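Local coordinates for tRNA (Guanosine-2'-O-)-methyltransferase (Aquifex aeolicus, PDB 1ZJR), which transfers a methyl group from S-adenosyl-L-methionine to the 2'-hydroxyl of guanosine 18 in a subset of tRNAs, at residues 144-149 / 162-167; 41-46 / 52-57; 114-119 / 173-178; 123-128 / 155-160. All coordinates share one frame; numbering follows the deposited sequence.

Interaction 1. Residues 144-149 / 162-167; sequences IVIPMY and GIILYE
I144, I146, I163 and I164 offer no flat group; the Y117 ring comes in from the neighbouring loop, its hydroxyl touching I144 CD1 and I164 CG2. The Y166 ring takes no part across the contact; G162 O, in its own helix, lies at the ring edge, in its plane. The contact is made by branched aliphatic chains. I144 and I164 reach toward each other tip to tip, I144 CD1 lying 3.8 Å from I164 CD1. That meeting depends on the first torsion of I144 (chi1 59°), which places CG1 between the backbone N and the carbonyl carbon, with CD1 extended beyond it. I146 instead comes obliquely across I164, its CD1 resting 3.9 Å from I164 CG1. The same methyl also reaches the preceding residue, with I146 CD1 4.2 Å from I163 CG2. I164 is therefore touched by both isoleucines of 144-149, and no hydrogen bond crosses. From the adjoining strands, V101 lies against I144, and T103 and L123 against I164. I146, L155 and T103 are predicted to bind S-adenosyl-L-methionine, so this apolar packing of a strand end against helix 157-174 probably borders the cofactor pocket formed by the topological knot of SPOUT methyltransferases.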
loop_
_atom_site.group_PDB
_atom_site.type_symbol
_atom_site.label_atom_id
_atom_site.label_comp_id
_atom_site.label_asym_id
_atom_site.label_seq_id
_atom_site.Cartn_x
_atom_site.Cartn_y
_atom_site.Cartn_z
ATOM N N ILE A 144 -4.182 -14.471 -3.794
ATOM C CA ILE A 144 -4.995 -13.976 -4.899
ATOM C C ILE A 144 -4.344 -13.834 -6.267
ATOM O O ILE A 144 -3.131 -13.700 -6.395
ATOM C CB ILE A 144 -5.586 -12.591 -4.557
ATOM C CG1 ILE A 144 -4.443 -11.603 -4.267
ATOM C CG2 ILE A 144 -6.526 -12.702 -3.359
ATOM C CD1 ILE A 144 -4.879 -10.149 -4.134
ATOM N N VAL A 145 -5.188 -13.859 -7.291
ATOM C CA VAL A 145 -4.743 -13.678 -8.665
ATOM C C VAL A 145 -5.765 -12.797 -9.346
ATOM O O VAL A 145 -6.904 -12.682 -8.880
ATOM C CB VAL A 145 -4.669 -15.007 -9.461
ATOM C CG1 VAL A 145 -3.486 -15.828 -9.003
ATOM C CG2 VAL A 145 -5.965 -15.783 -9.303
ATOM N N ILE A 146 -5.347 -12.163 -10.434
ATOM C CA ILE A 146 -6.224 -11.319 -11.230
ATOM C C ILE A 146 -6.493 -12.140 -12.493
ATOM O O ILE A 146 -5.562 -12.659 -13.106
ATOM C CB ILE A 146 -5.527 -9.992 -11.605
ATOM C CG1 ILE A 146 -5.250 -9.171 -10.337
ATOM C CG2 ILE A 146 -6.406 -9.196 -12.572
ATOM C CD1 ILE A 146 -4.441 -7.894 -10.593
ATOM N N PRO A 147 -7.769 -12.285 -12.890
ATOM C CA PRO A 147 -8.081 -13.070 -14.091
ATOM C C PRO A 147 -7.393 -12.561 -15.359
ATOM O O PRO A 147 -7.373 -11.359 -15.625
ATOM C CB PRO A 147 -9.610 -12.993 -14.169
ATOM C CG PRO A 147 -9.927 -11.691 -13.514
ATOM C CD PRO A 147 -8.986 -11.677 -12.325
ATOM N N MET A 148 -6.836 -13.492 -16.134
ATOM C CA MET A 148 -6.127 -13.175 -17.372
ATOM C C MET A 148 -6.761 -13.961 -18.519
ATOM O O MET A 148 -7.162 -15.113 -18.343
ATOM C CB MET A 148 -4.659 -13.587 -17.265
ATOM C CG MET A 148 -3.959 -13.160 -15.998
ATOM S SD MET A 148 -3.558 -11.416 -16.021
ATOM C CE MET A 148 -2.789 -11.222 -14.456
ATOM N N TYR A 149 -6.830 -13.350 -19.694
ATOM C CA TYR A 149 -7.421 -14.010 -20.851
ATOM C C TYR A 149 -6.524 -14.013 -22.088
ATOM O O TYR A 149 -6.961 -14.422 -23.165
ATOM C CB TYR A 149 -8.753 -13.343 -21.197
ATOM C CG TYR A 149 -9.748 -13.323 -20.059
ATOM C CD1 TYR A 149 -9.710 -12.323 -19.086
ATOM C CD2 TYR A 149 -10.727 -14.312 -19.949
ATOM C CE1 TYR A 149 -10.623 -12.306 -18.033
ATOM C CE2 TYR A 149 -11.648 -14.304 -18.899
ATOM C CZ TYR A 149 -11.588 -13.299 -17.948
ATOM O OH TYR A 149 -12.497 -13.279 -16.919
ATOM N N GLY A 162 -2.748 -1.381 -8.593
ATOM C CA GLY A 162 -3.832 -0.424 -8.722
ATOM C C GLY A 162 -5.183 -1.108 -8.875
ATOM O O GLY A 162 -6.185 -0.668 -8.313
ATOM N N ILE A 163 -5.219 -2.187 -9.651
ATOM C CA ILE A 163 -6.465 -2.920 -9.870
ATOM C C ILE A 163 -6.995 -3.477 -8.551
ATOM O O ILE A 163 -8.180 -3.341 -8.231
ATOM C CB ILE A 163 -6.239 -4.079 -10.867
ATOM C CG1 ILE A 163 -5.956 -3.495 -12.254
ATOM C CG2 ILE A 163 -7.458 -5.030 -10.879
ATOM C CD1 ILE A 163 -5.346 -4.480 -13.240
ATOM N N ILE A 164 -6.110 -4.099 -7.782
ATOM C CA ILE A 164 -6.512 -4.677 -6.508
ATOM C C ILE A 164 -6.895 -3.595 -5.508
ATOM O O ILE A 164 -7.936 -3.690 -4.860
ATOM C CB ILE A 164 -5.394 -5.549 -5.922
ATOM C CG1 ILE A 164 -5.045 -6.665 -6.918
ATOM C CG2 ILE A 164 -5.847 -6.151 -4.585
ATOM C CD1 ILE A 164 -3.768 -7.439 -6.567
ATOM N N LEU A 165 -6.067 -2.561 -5.379
ATOM C CA LEU A 165 -6.382 -1.491 -4.438
ATOM C C LEU A 165 -7.688 -0.780 -4.773
ATOM O O LEU A 165 -8.370 -0.279 -3.876
ATOM C CB LEU A 165 -5.243 -0.471 -4.366
ATOM C CG LEU A 165 -4.017 -0.935 -3.570
ATOM C CD1 LEU A 165 -2.947 0.149 -3.606
ATOM C CD2 LEU A 165 -4.430 -1.229 -2.119
ATOM N N TYR A 166 -8.052 -0.722 -6.051
ATOM C CA TYR A 166 -9.304 -0.048 -6.371
ATOM C C TYR A 166 -10.521 -0.932 -6.144
ATOM O O TYR A 166 -11.652 -0.440 -6.079
ATOM C CB TYR A 166 -9.258 0.560 -7.778
ATOM C CG TYR A 166 -8.867 2.020 -7.685
ATOM C CD1 TYR A 166 -9.818 3.001 -7.376
ATOM C CD2 TYR A 166 -7.528 2.409 -7.777
ATOM C CE1 TYR A 166 -9.440 4.333 -7.154
ATOM C CE2 TYR A 166 -7.142 3.732 -7.557
ATOM C CZ TYR A 166 -8.098 4.687 -7.247
ATOM O OH TYR A 166 -7.704 5.991 -7.019
ATOM N N GLU A 167 -10.298 -2.236 -6.005
ATOM C CA GLU A 167 -11.408 -3.116 -5.669
ATOM C C GLU A 167 -11.606 -2.846 -4.173
ATOM O O GLU A 167 -12.734 -2.776 -3.675
ATOM C CB GLU A 167 -11.051 -4.584 -5.900
ATOM C CG GLU A 167 -12.034 -5.558 -5.256
ATOM C CD GLU A 167 -13.467 -5.380 -5.736
ATOM O OE1 GLU A 167 -14.375 -5.939 -5.085
ATOM O OE2 GLU A 167 -13.689 -4.692 -6.759
#

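Interaction 2. Residues 41-46 / 52-57; sequences AIVRTC and LYLYYY
V43 and C46 on the helix share a single apolar partner on the strand, L54, and carbon and sulfur contacts account for the whole meeting. V43 crosses L54 at about a right angle, with V43 CG2 3.9 Å from L54 CD1. One helical turn along, C46 SG sits 3.9 Å from L54 CG, so the sulfur faces the branch point of the leucine while the valine methyl takes one of its ends. L54 carries CG anti to its amide nitrogen (chi1 -156°), which directs the branched end to the helix. All three residues are buried. No hydrogen bond crosses: C46 N donates to I42 O at 2.9 Å within the helix, while the L54 backbone pairs with F79 and E81 of the adjacent strand. Among the aromatics, L52 CG lies 3.9 Å above the Y53 ring plane, offset toward the rim, while Y56 meets F39 of helix 36-49 edge-to-face. The contact joins two elements of the beta-alpha-beta unit of strand 26-31, helix 36-49 and strand 51-57. Strand 51-57 lies between 26-31 and 79-82 in the parallel sheet, and helix 36-49 meets helix 157-174 through I42 on S158 and T161 and T45 on L165.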
loop_
_atom_site.group_PDB
_atom_site.type_symbol
_atom_site.label_atom_id
_atom_site.label_comp_id
_atom_site.label_asym_id
_atom_site.label_seq_id
_atom_site.Cartn_x
_atom_site.Cartn_y
_atom_site.Cartn_z
ATOM N N ALA A 41 5.086 4.550 -9.062
ATOM C CA ALA A 41 3.702 4.471 -9.504
ATOM C C ALA A 41 2.854 3.863 -8.391
ATOM O O ALA A 41 1.719 4.279 -8.167
ATOM C CB ALA A 41 3.601 3.623 -10.774
ATOM N N ILE A 42 3.410 2.879 -7.691
ATOM C CA ILE A 42 2.704 2.233 -6.593
ATOM C C ILE A 42 2.485 3.230 -5.455
ATOM O O ILE A 42 1.433 3.231 -4.818
ATOM C CB ILE A 42 3.489 0.999 -6.082
ATOM C CG1 ILE A 42 3.374 -0.127 -7.116
ATOM C CG2 ILE A 42 2.949 0.545 -4.713
ATOM C CD1 ILE A 42 4.206 -1.366 -6.804
ATOM N N VAL A 43 3.472 4.085 -5.207
ATOM C CA VAL A 43 3.337 5.083 -4.153
ATOM C C VAL A 43 2.179 6.011 -4.515
ATOM O O VAL A 43 1.339 6.327 -3.668
ATOM C CB VAL A 43 4.632 5.919 -3.983
ATOM C CG1 VAL A 43 4.407 7.038 -2.976
ATOM C CG2 VAL A 43 5.763 5.025 -3.505
ATOM N N ARG A 44 2.133 6.435 -5.776
ATOM C CA ARG A 44 1.068 7.321 -6.247
ATOM C C ARG A 44 -0.301 6.664 -6.074
ATOM O O ARG A 44 -1.272 7.312 -5.670
ATOM C CB ARG A 44 1.263 7.690 -7.729
ATOM C CG ARG A 44 0.357 8.852 -8.169
ATOM C CD ARG A 44 0.150 8.975 -9.683
ATOM N NE ARG A 44 1.382 9.151 -10.446
ATOM C CZ ARG A 44 1.435 9.666 -11.676
ATOM N NH1 ARG A 44 0.330 10.070 -12.287
ATOM N NH2 ARG A 44 2.597 9.757 -12.309
ATOM N N THR A 45 -0.376 5.376 -6.392
ATOM C CA THR A 45 -1.623 4.630 -6.272
ATOM C C THR A 45 -2.056 4.486 -4.811
ATOM O O THR A 45 -3.247 4.546 -4.502
ATOM C CB THR A 45 -1.478 3.242 -6.915
ATOM O OG1 THR A 45 -1.157 3.407 -8.301
ATOM C CG2 THR A 45 -2.760 2.450 -6.783
ATOM N N CYS A 46 -1.093 4.291 -3.914
ATOM C CA CYS A 46 -1.413 4.177 -2.492
ATOM C C CYS A 46 -2.062 5.476 -2.037
ATOM O O CYS A 46 -3.101 5.473 -1.366
ATOM C CB CYS A 46 -0.142 3.923 -1.672
ATOM S SG CYS A 46 0.459 2.235 -1.798
ATOM N N LEU A 52 -2.151 4.855 3.927
ATOM C CA LEU A 52 -1.261 5.694 4.725
ATOM C C LEU A 52 0.095 5.043 4.988
ATOM O O LEU A 52 1.096 5.742 5.151
ATOM C CB LEU A 52 -1.917 6.031 6.070
ATOM C CG LEU A 52 -1.092 6.913 7.018
ATOM C CD1 LEU A 52 -0.892 8.287 6.409
ATOM C CD2 LEU A 52 -1.807 7.026 8.357
ATOM N N TYR A 53 0.128 3.715 5.036
ATOM C CA TYR A 53 1.381 3.008 5.297
ATOM C C TYR A 53 1.792 2.048 4.187
ATOM O O TYR A 53 1.040 1.133 3.835
ATOM C CB TYR A 53 1.288 2.221 6.607
ATOM C CG TYR A 53 0.901 3.053 7.807
ATOM C CD1 TYR A 53 -0.416 3.075 8.268
ATOM C CD2 TYR A 53 1.854 3.811 8.489
ATOM C CE1 TYR A 53 -0.777 3.830 9.383
ATOM C CE2 TYR A 53 1.505 4.573 9.607
ATOM C CZ TYR A 53 0.192 4.576 10.047
ATOM O OH TYR A 53 -0.154 5.313 11.158
ATOM N N LEU A 54 2.996 2.257 3.660
ATOM C CA LEU A 54 3.558 1.412 2.606
ATOM C C LEU A 54 4.898 0.895 3.120
ATOM O O LEU A 54 5.797 1.684 3.408
ATOM C CB LEU A 54 3.817 2.234 1.334
ATOM C CG LEU A 54 3.878 1.585 -0.062
ATOM C CD1 LEU A 54 4.927 2.316 -0.873
ATOM C CD2 LEU A 54 4.179 0.106 -0.009
ATOM N N TYR A 55 5.025 -0.420 3.247
ATOM C CA TYR A 55 6.269 -1.035 3.694
ATOM C C TYR A 55 6.883 -1.697 2.478
ATOM O O TYR A 55 6.166 -2.062 1.546
ATOM C CB TYR A 55 5.996 -2.097 4.758
ATOM C CG TYR A 55 5.449 -1.533 6.047
ATOM C CD1 TYR A 55 4.099 -1.207 6.171
ATOM C CD2 TYR A 55 6.288 -1.301 7.137
ATOM C CE1 TYR A 55 3.597 -0.661 7.347
ATOM C CE2 TYR A 55 5.794 -0.757 8.324
ATOM C CZ TYR A 55 4.449 -0.439 8.419
ATOM O OH TYR A 55 3.952 0.107 9.581
ATOM N N TYR A 56 8.202 -1.850 2.474
ATOM C CA TYR A 56 8.850 -2.485 1.338
ATOM C C TYR A 56 10.119 -3.233 1.725
ATOM O O TYR A 56 10.782 -2.903 2.709
ATOM C CB TYR A 56 9.161 -1.442 0.259
ATOM C CG TYR A 56 10.325 -0.526 0.566
ATOM C CD1 TYR A 56 11.617 -0.840 0.136
ATOM C CD2 TYR A 56 10.134 0.667 1.266
ATOM C CE1 TYR A 56 12.684 0.014 0.390
ATOM C CE2 TYR A 56 11.193 1.525 1.526
ATOM C CZ TYR A 56 12.467 1.194 1.081
ATOM O OH TYR A 56 13.513 2.055 1.314
ATOM N N TYR A 57 10.426 -4.257 0.939
ATOM C CA TYR A 57 11.600 -5.097 1.128
ATOM C C TYR A 57 12.310 -5.081 -0.221
ATOM O O TYR A 57 11.683 -5.321 -1.247
ATOM C CB TYR A 57 11.144 -6.515 1.476
ATOM C CG TYR A 57 12.241 -7.560 1.549
ATOM C CD1 TYR A 57 12.200 -8.686 0.734
ATOM C CD2 TYR A 57 13.270 -7.462 2.487
ATOM C CE1 TYR A 57 13.150 -9.702 0.853
ATOM C CE2 TYR A 57 14.226 -8.467 2.615
ATOM C CZ TYR A 57 14.158 -9.585 1.797
ATOM O OH TYR A 57 15.087 -10.592 1.930
#

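Interaction 3. Residues 114-119 / 173-178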
loop_
_atom_site.group_PDB
_atom_site.type_symbol
_atom_site.label_atom_id
_atom_site.label_comp_id
_atom_site.label_asym_id
_atom_site.label_seq_id
_atom_site.Cartn_x
_atom_site.Cartn_y
_atom_site.Cartn_z
ATOM N N GLU A 114 -12.787 -11.821 -4.412
ATOM C CA GLU A 114 -13.434 -12.651 -3.398
ATOM C C GLU A 114 -13.008 -12.286 -1.978
ATOM O O GLU A 114 -13.606 -12.740 -1.000
ATOM C CB GLU A 114 -13.154 -14.133 -3.678
ATOM C CG GLU A 114 -13.762 -14.608 -4.990
ATOM C CD GLU A 114 -13.531 -16.083 -5.265
ATOM O OE1 GLU A 114 -13.925 -16.546 -6.356
ATOM O OE2 GLU A 114 -12.963 -16.780 -4.397
ATOM N N VAL A 115 -11.988 -11.444 -1.871
ATOM C CA VAL A 115 -11.485 -11.006 -0.578
ATOM C C VAL A 115 -12.279 -9.813 -0.053
ATOM O O VAL A 115 -12.766 -8.986 -0.828
ATOM C CB VAL A 115 -9.991 -10.608 -0.684
ATOM C CG1 VAL A 115 -9.529 -9.920 0.593
ATOM C CG2 VAL A 115 -9.150 -11.843 -0.943
ATOM N N ASP A 116 -12.419 -9.736 1.268
ATOM C CA ASP A 116 -13.120 -8.623 1.906
ATOM C C ASP A 116 -12.040 -7.634 2.351
ATOM O O ASP A 116 -11.402 -7.830 3.384
ATOM C CB ASP A 116 -13.912 -9.123 3.122
ATOM C CG ASP A 116 -14.602 -8.004 3.873
ATOM O OD1 ASP A 116 -14.395 -6.820 3.525
ATOM O OD2 ASP A 116 -15.356 -8.308 4.825
ATOM N N TYR A 117 -11.838 -6.577 1.567
ATOM C CA TYR A 117 -10.812 -5.584 1.877
ATOM C C TYR A 117 -11.242 -4.519 2.885
ATOM O O TYR A 117 -10.458 -3.629 3.203
ATOM C CB TYR A 117 -10.333 -4.891 0.588
ATOM C CG TYR A 117 -9.734 -5.841 -0.434
ATOM C CD1 TYR A 117 -10.532 -6.452 -1.403
ATOM C CD2 TYR A 117 -8.377 -6.164 -0.403
ATOM C CE1 TYR A 117 -9.993 -7.365 -2.313
ATOM C CE2 TYR A 117 -7.826 -7.076 -1.309
ATOM C CZ TYR A 117 -8.641 -7.670 -2.256
ATOM O OH TYR A 117 -8.107 -8.580 -3.132
ATOM N N THR A 118 -12.469 -4.608 3.394
ATOM C CA THR A 118 -12.954 -3.612 4.356
ATOM C C THR A 118 -12.467 -3.847 5.783
ATOM O O THR A 118 -12.579 -2.966 6.634
ATOM C CB THR A 118 -14.502 -3.537 4.373
ATOM O OG1 THR A 118 -15.040 -4.743 4.932
ATOM C CG2 THR A 118 -15.036 -3.343 2.959
ATOM N N LYS A 119 -11.936 -5.035 6.049
ATOM C CA LYS A 119 -11.411 -5.351 7.378
ATOM C C LYS A 119 -9.918 -5.019 7.375
ATOM O O LYS A 119 -9.335 -4.827 6.311
ATOM C CB LYS A 119 -11.591 -6.842 7.680
ATOM C CG LYS A 119 -10.922 -7.743 6.654
ATOM C CD LYS A 119 -10.944 -9.211 7.056
ATOM C CE LYS A 119 -12.346 -9.783 7.060
ATOM N NZ LYS A 119 -12.309 -11.257 7.285
ATOM N N GLU A 173 -15.640 2.198 -0.058
ATOM C CA GLU A 173 -16.486 3.321 -0.428
ATOM C C GLU A 173 -17.945 2.961 -0.155
ATOM O O GLU A 173 -18.705 3.764 0.392
ATOM C CB GLU A 173 -16.304 3.648 -1.912
ATOM C CG GLU A 173 -17.416 4.498 -2.501
ATOM C CD GLU A 173 -17.538 5.849 -1.833
ATOM O OE1 GLU A 173 -18.567 6.524 -2.051
ATOM O OE2 GLU A 173 -16.606 6.241 -1.099
ATOM N N GLU A 174 -18.318 1.743 -0.533
ATOM C CA GLU A 174 -19.678 1.251 -0.361
ATOM C C GLU A 174 -20.126 1.241 1.098
ATOM O O GLU A 174 -21.314 1.401 1.387
ATOM C CB GLU A 174 -19.800 -0.149 -0.969
ATOM C CG GLU A 174 -21.217 -0.697 -0.996
ATOM C CD GLU A 174 -21.400 -1.784 -2.038
ATOM O OE1 GLU A 174 -22.492 -2.391 -2.080
ATOM O OE2 GLU A 174 -20.457 -2.024 -2.822
ATOM N N LYS A 175 -19.177 1.061 2.014
ATOM C CA LYS A 175 -19.483 1.048 3.441
ATOM C C LYS A 175 -19.290 2.423 4.075
ATOM O O LYS A 175 -19.361 2.568 5.296
ATOM C CB LYS A 175 -18.608 0.031 4.173
ATOM C CG LYS A 175 -18.888 -1.412 3.807
ATOM C CD LYS A 175 -18.229 -2.357 4.800
ATOM C CE LYS A 175 -18.488 -3.803 4.437
ATOM N NZ LYS A 175 -17.915 -4.729 5.452
ATOM N N GLY A 176 -19.044 3.426 3.240
ATOM C CA GLY A 176 -18.850 4.777 3.738
ATOM C C GLY A 176 -17.578 4.962 4.551
ATOM O O GLY A 176 -17.489 5.869 5.373
ATOM N N MET A 177 -16.581 4.116 4.318
ATOM C CA MET A 177 -15.336 4.218 5.068
ATOM C C MET A 177 -14.448 5.401 4.697
ATOM O O MET A 177 -13.432 5.650 5.345
ATOM C CB MET A 177 -14.574 2.899 4.973
ATOM C CG MET A 177 -15.235 1.821 5.810
ATOM S SD MET A 177 -14.544 0.189 5.605
ATOM C CE MET A 177 -13.077 0.321 6.608
ATOM N N TYR A 178 -14.829 6.133 3.657
ATOM C CA TYR A 178 -14.088 7.323 3.259
ATOM C C TYR A 178 -14.869 8.551 3.710
ATOM O O TYR A 178 -14.404 9.679 3.553
ATOM C CB TYR A 178 -13.910 7.398 1.741
ATOM C CG TYR A 178 -12.914 6.416 1.180
ATOM C CD1 TYR A 178 -13.335 5.235 0.573
ATOM C CD2 TYR A 178 -11.545 6.678 1.240
ATOM C CE1 TYR A 178 -12.418 4.340 0.033
ATOM C CE2 TYR A 178 -10.617 5.788 0.703
ATOM C CZ TYR A 178 -11.060 4.623 0.101
ATOM O OH TYR A 178 -10.147 3.742 -0.434
#
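T118 holds its OG1 between the backbone N and the carbonyl carbon (chi1 69°), which turns the hydroxyl to where K175, fully extended beyond CG, can end on it. The two side chains cross at about a right angle. K175 NZ donates to T118 OG1 at 2.9 Å, while the lysine methylenes pass the threonine methyl, K175 CD 3.8 Å from T118 CG2. M177 covers another part of the threonine: its chain bends at chi3 (78°), putting SD 3.9 Å from T118 CB and CE near T118 O. Within the loop, D116 OD1 receives two donors. T118 OG1 comes to its syn lone pair at 2.6 Å, whereas T118 N arrives on the anti side, 31° out of the carboxylate plane, at 2.9 Å, which makes an Asx turn. On the other segment, G176, with positive phi, is the C-prime residue of the Schellman motif that ends helix 157-174; Q171 and R172 of that helix bond to the backbone of Y117. Were a valine to replace T118, K175 NZ would probably be left without this acceptor and D116 OD1 without its hydroxyl donor. The hydroxyl relays lysine to aspartate, and because D116 OD2 stays 4.4 Å from K175 NZ, beyond a salt bridge, the opposite charges probably polarise the threonine without meeting directly.

Interaction 4. Residues 123-128 / 155-160. With GOL (glycerol), chain C.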
loop_
_atom_site.group_PDB
_atom_site.type_symbol
_atom_site.label_atom_id
_atom_site.label_comp_id
_atom_site.label_asym_id
_atom_site.label_seq_id
_atom_site.Cartn_x
_atom_site.Cartn_y
_atom_site.Cartn_z
ATOM N N LEU A 123 -2.062 -5.722 2.064
ATOM C CA LEU A 123 -1.982 -6.256 0.707
ATOM C C LEU A 123 -0.507 -6.377 0.331
ATOM O O LEU A 123 0.212 -5.379 0.326
ATOM C CB LEU A 123 -2.670 -5.313 -0.292
ATOM C CG LEU A 123 -2.415 -5.666 -1.765
ATOM C CD1 LEU A 123 -3.050 -7.016 -2.079
ATOM C CD2 LEU A 123 -2.980 -4.580 -2.673
ATOM N N VAL A 124 -0.057 -7.590 0.017
ATOM C CA VAL A 124 1.339 -7.793 -0.358
ATOM C C VAL A 124 1.447 -8.062 -1.853
ATOM O O VAL A 124 0.814 -8.985 -2.371
ATOM C CB VAL A 124 1.967 -8.995 0.398
ATOM C CG1 VAL A 124 3.482 -9.004 0.194
ATOM C CG2 VAL A 124 1.627 -8.920 1.883
ATOM N N VAL A 125 2.250 -7.249 -2.538
ATOM C CA VAL A 125 2.457 -7.388 -3.978
ATOM C C VAL A 125 3.959 -7.507 -4.198
ATOM O O VAL A 125 4.741 -7.222 -3.294
ATOM C CB VAL A 125 1.940 -6.149 -4.754
ATOM C CG1 VAL A 125 0.442 -5.969 -4.529
ATOM C CG2 VAL A 125 2.695 -4.907 -4.305
ATOM N N GLY A 126 4.378 -7.922 -5.387
ATOM C CA GLY A 126 5.812 -8.029 -5.598
ATOM C C GLY A 126 6.229 -8.504 -6.968
ATOM O O GLY A 126 5.386 -8.808 -7.808
ATOM N N ASN A 127 7.539 -8.562 -7.180
ATOM C CA ASN A 127 8.101 -9.010 -8.446
ATOM C C ASN A 127 8.890 -10.307 -8.345
ATOM O O ASN A 127 9.845 -10.502 -9.101
ATOM C CB ASN A 127 9.011 -7.947 -9.051
ATOM C CG ASN A 127 8.252 -6.916 -9.850
ATOM O OD1 ASN A 127 7.456 -7.252 -10.733
ATOM N ND2 ASN A 127 8.504 -5.653 -9.561
ATOM N N GLU A 128 8.528 -11.179 -7.410
ATOM C CA GLU A 128 9.220 -12.461 -7.316
ATOM C C GLU A 128 8.537 -13.324 -8.373
ATOM O O GLU A 128 7.518 -12.923 -8.937
ATOM C CB GLU A 128 9.081 -13.089 -5.922
ATOM C CG GLU A 128 9.804 -12.325 -4.795
ATOM C CD GLU A 128 11.328 -12.239 -4.968
ATOM O OE1 GLU A 128 11.989 -11.609 -4.116
ATOM O OE2 GLU A 128 11.871 -12.791 -5.948
ATOM N N LEU A 155 0.392 -9.426 -14.917
ATOM C CA LEU A 155 0.357 -8.006 -15.265
ATOM C C LEU A 155 1.563 -7.291 -14.671
ATOM O O LEU A 155 2.246 -7.834 -13.800
ATOM C CB LEU A 155 -0.912 -7.364 -14.686
ATOM C CG LEU A 155 -2.280 -7.798 -15.219
ATOM C CD1 LEU A 155 -3.374 -7.399 -14.240
ATOM C CD2 LEU A 155 -2.514 -7.158 -16.583
ATOM N N ASN A 156 1.820 -6.075 -15.147
ATOM C CA ASN A 156 2.894 -5.245 -14.598
ATOM C C ASN A 156 2.508 -5.089 -13.118
ATOM O O ASN A 156 1.340 -4.864 -12.814
ATOM C CB ASN A 156 2.904 -3.884 -15.316
ATOM C CG ASN A 156 3.619 -2.798 -14.524
ATOM O OD1 ASN A 156 3.045 -2.199 -13.615
ATOM N ND2 ASN A 156 4.880 -2.544 -14.864
ATOM N N VAL A 157 3.468 -5.220 -12.204
ATOM C CA VAL A 157 3.174 -5.129 -10.770
ATOM C C VAL A 157 2.438 -3.855 -10.334
ATOM O O VAL A 157 1.568 -3.905 -9.461
ATOM C CB VAL A 157 4.473 -5.298 -9.920
ATOM C CG1 VAL A 157 5.420 -4.138 -10.171
ATOM C CG2 VAL A 157 4.134 -5.411 -8.430
ATOM N N SER A 158 2.771 -2.717 -10.936
ATOM C CA SER A 158 2.119 -1.462 -10.569
ATOM C C SER A 158 0.656 -1.454 -11.020
ATOM O O SER A 158 -0.236 -0.975 -10.307
ATOM C CB SER A 158 2.867 -0.279 -11.189
ATOM O OG SER A 158 2.206 0.939 -10.895
ATOM N N VAL A 159 0.407 -1.992 -12.208
ATOM C CA VAL A 159 -0.952 -2.041 -12.721
ATOM C C VAL A 159 -1.794 -2.976 -11.852
ATOM O O VAL A 159 -2.916 -2.635 -11.479
ATOM C CB VAL A 159 -0.979 -2.528 -14.194
ATOM C CG1 VAL A 159 -2.419 -2.610 -14.697
ATOM C CG2 VAL A 159 -0.178 -1.570 -15.069
ATOM N N ALA A 160 -1.247 -4.143 -11.518
ATOM C CA ALA A 160 -1.973 -5.105 -10.687
ATOM C C ALA A 160 -2.286 -4.495 -9.326
ATOM O O ALA A 160 -3.377 -4.675 -8.789
ATOM C CB ALA A 160 -1.144 -6.384 -10.506
HETATM C C1 GOL C . 1.395 -8.380 -8.363
HETATM O O1 GOL C . 2.153 -8.588 -7.173
HETATM C C2 GOL C . 2.098 -9.179 -9.505
HETATM O O2 GOL C . 3.444 -8.672 -9.673
HETATM C C3 GOL C . 1.323 -8.996 -10.830
HETATM O O3 GOL C . 1.897 -9.748 -11.902
#
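In the predicted S-adenosyl-L-methionine site of this SPOUT fold, the end of strand 121-126 faces the capped N-terminus of helix 157-174, and V125, G126 and N127 meet V157. N156 is the N-cap: its OD1 accepts from V159 N at 3.0 Å, in the carbonyl plane on a lone pair, and more weakly from S158 N. V157 then spreads its two methyls over different partners. With chi1 at 65°, CG1 sits between the backbone N and the carbonyl carbon and lies beside the N127 side chain, which crosses V157 at about a right angle, N127 CG being 4.0 Å from V157 CG1. CG2 turns to the strand instead, 3.7 Å from G126 O and somewhat farther from V125 CB. With an alanine at N127, V157 CG1 would probably lose its neighbour, and a gap would be likely to open beside that methyl. A glycerol, probably from the crystallisation liquor, bridges the two segments and also bonds to T103. G126 N donates to glycerol O1 in a nearly straight bond of 2.9 Å (166°). G126 O in turn accepts from glycerol O2 at 2.7 Å. At the far end of the molecule, glycerol O3 donates to L155 O, again at 2.7 Å.

Overall arrangement
The four contacts illustrate how chemistry follows depth in one fold. Interaction 2 is wholly buried, its centre about 4 Å from the centre of the chain, and purely apolar. Interactions 1 and 4 are partly buried and lie by the predicted cofactor site; both pack helix 157-174 against strand ends of the same sheet, and they touch through I146 on A160 and M148 on L155. Apolar packing persists there, but interaction 4 adds backbone polar groups that bind glycerol. Interaction 3, at the surface, uses the far end of that helix and combines a lysine–threonine–aspartate polar chain with M177. It meets interaction 1 through Y117, whereas interaction 2 reaches both 1 and 4 through helix 36-49.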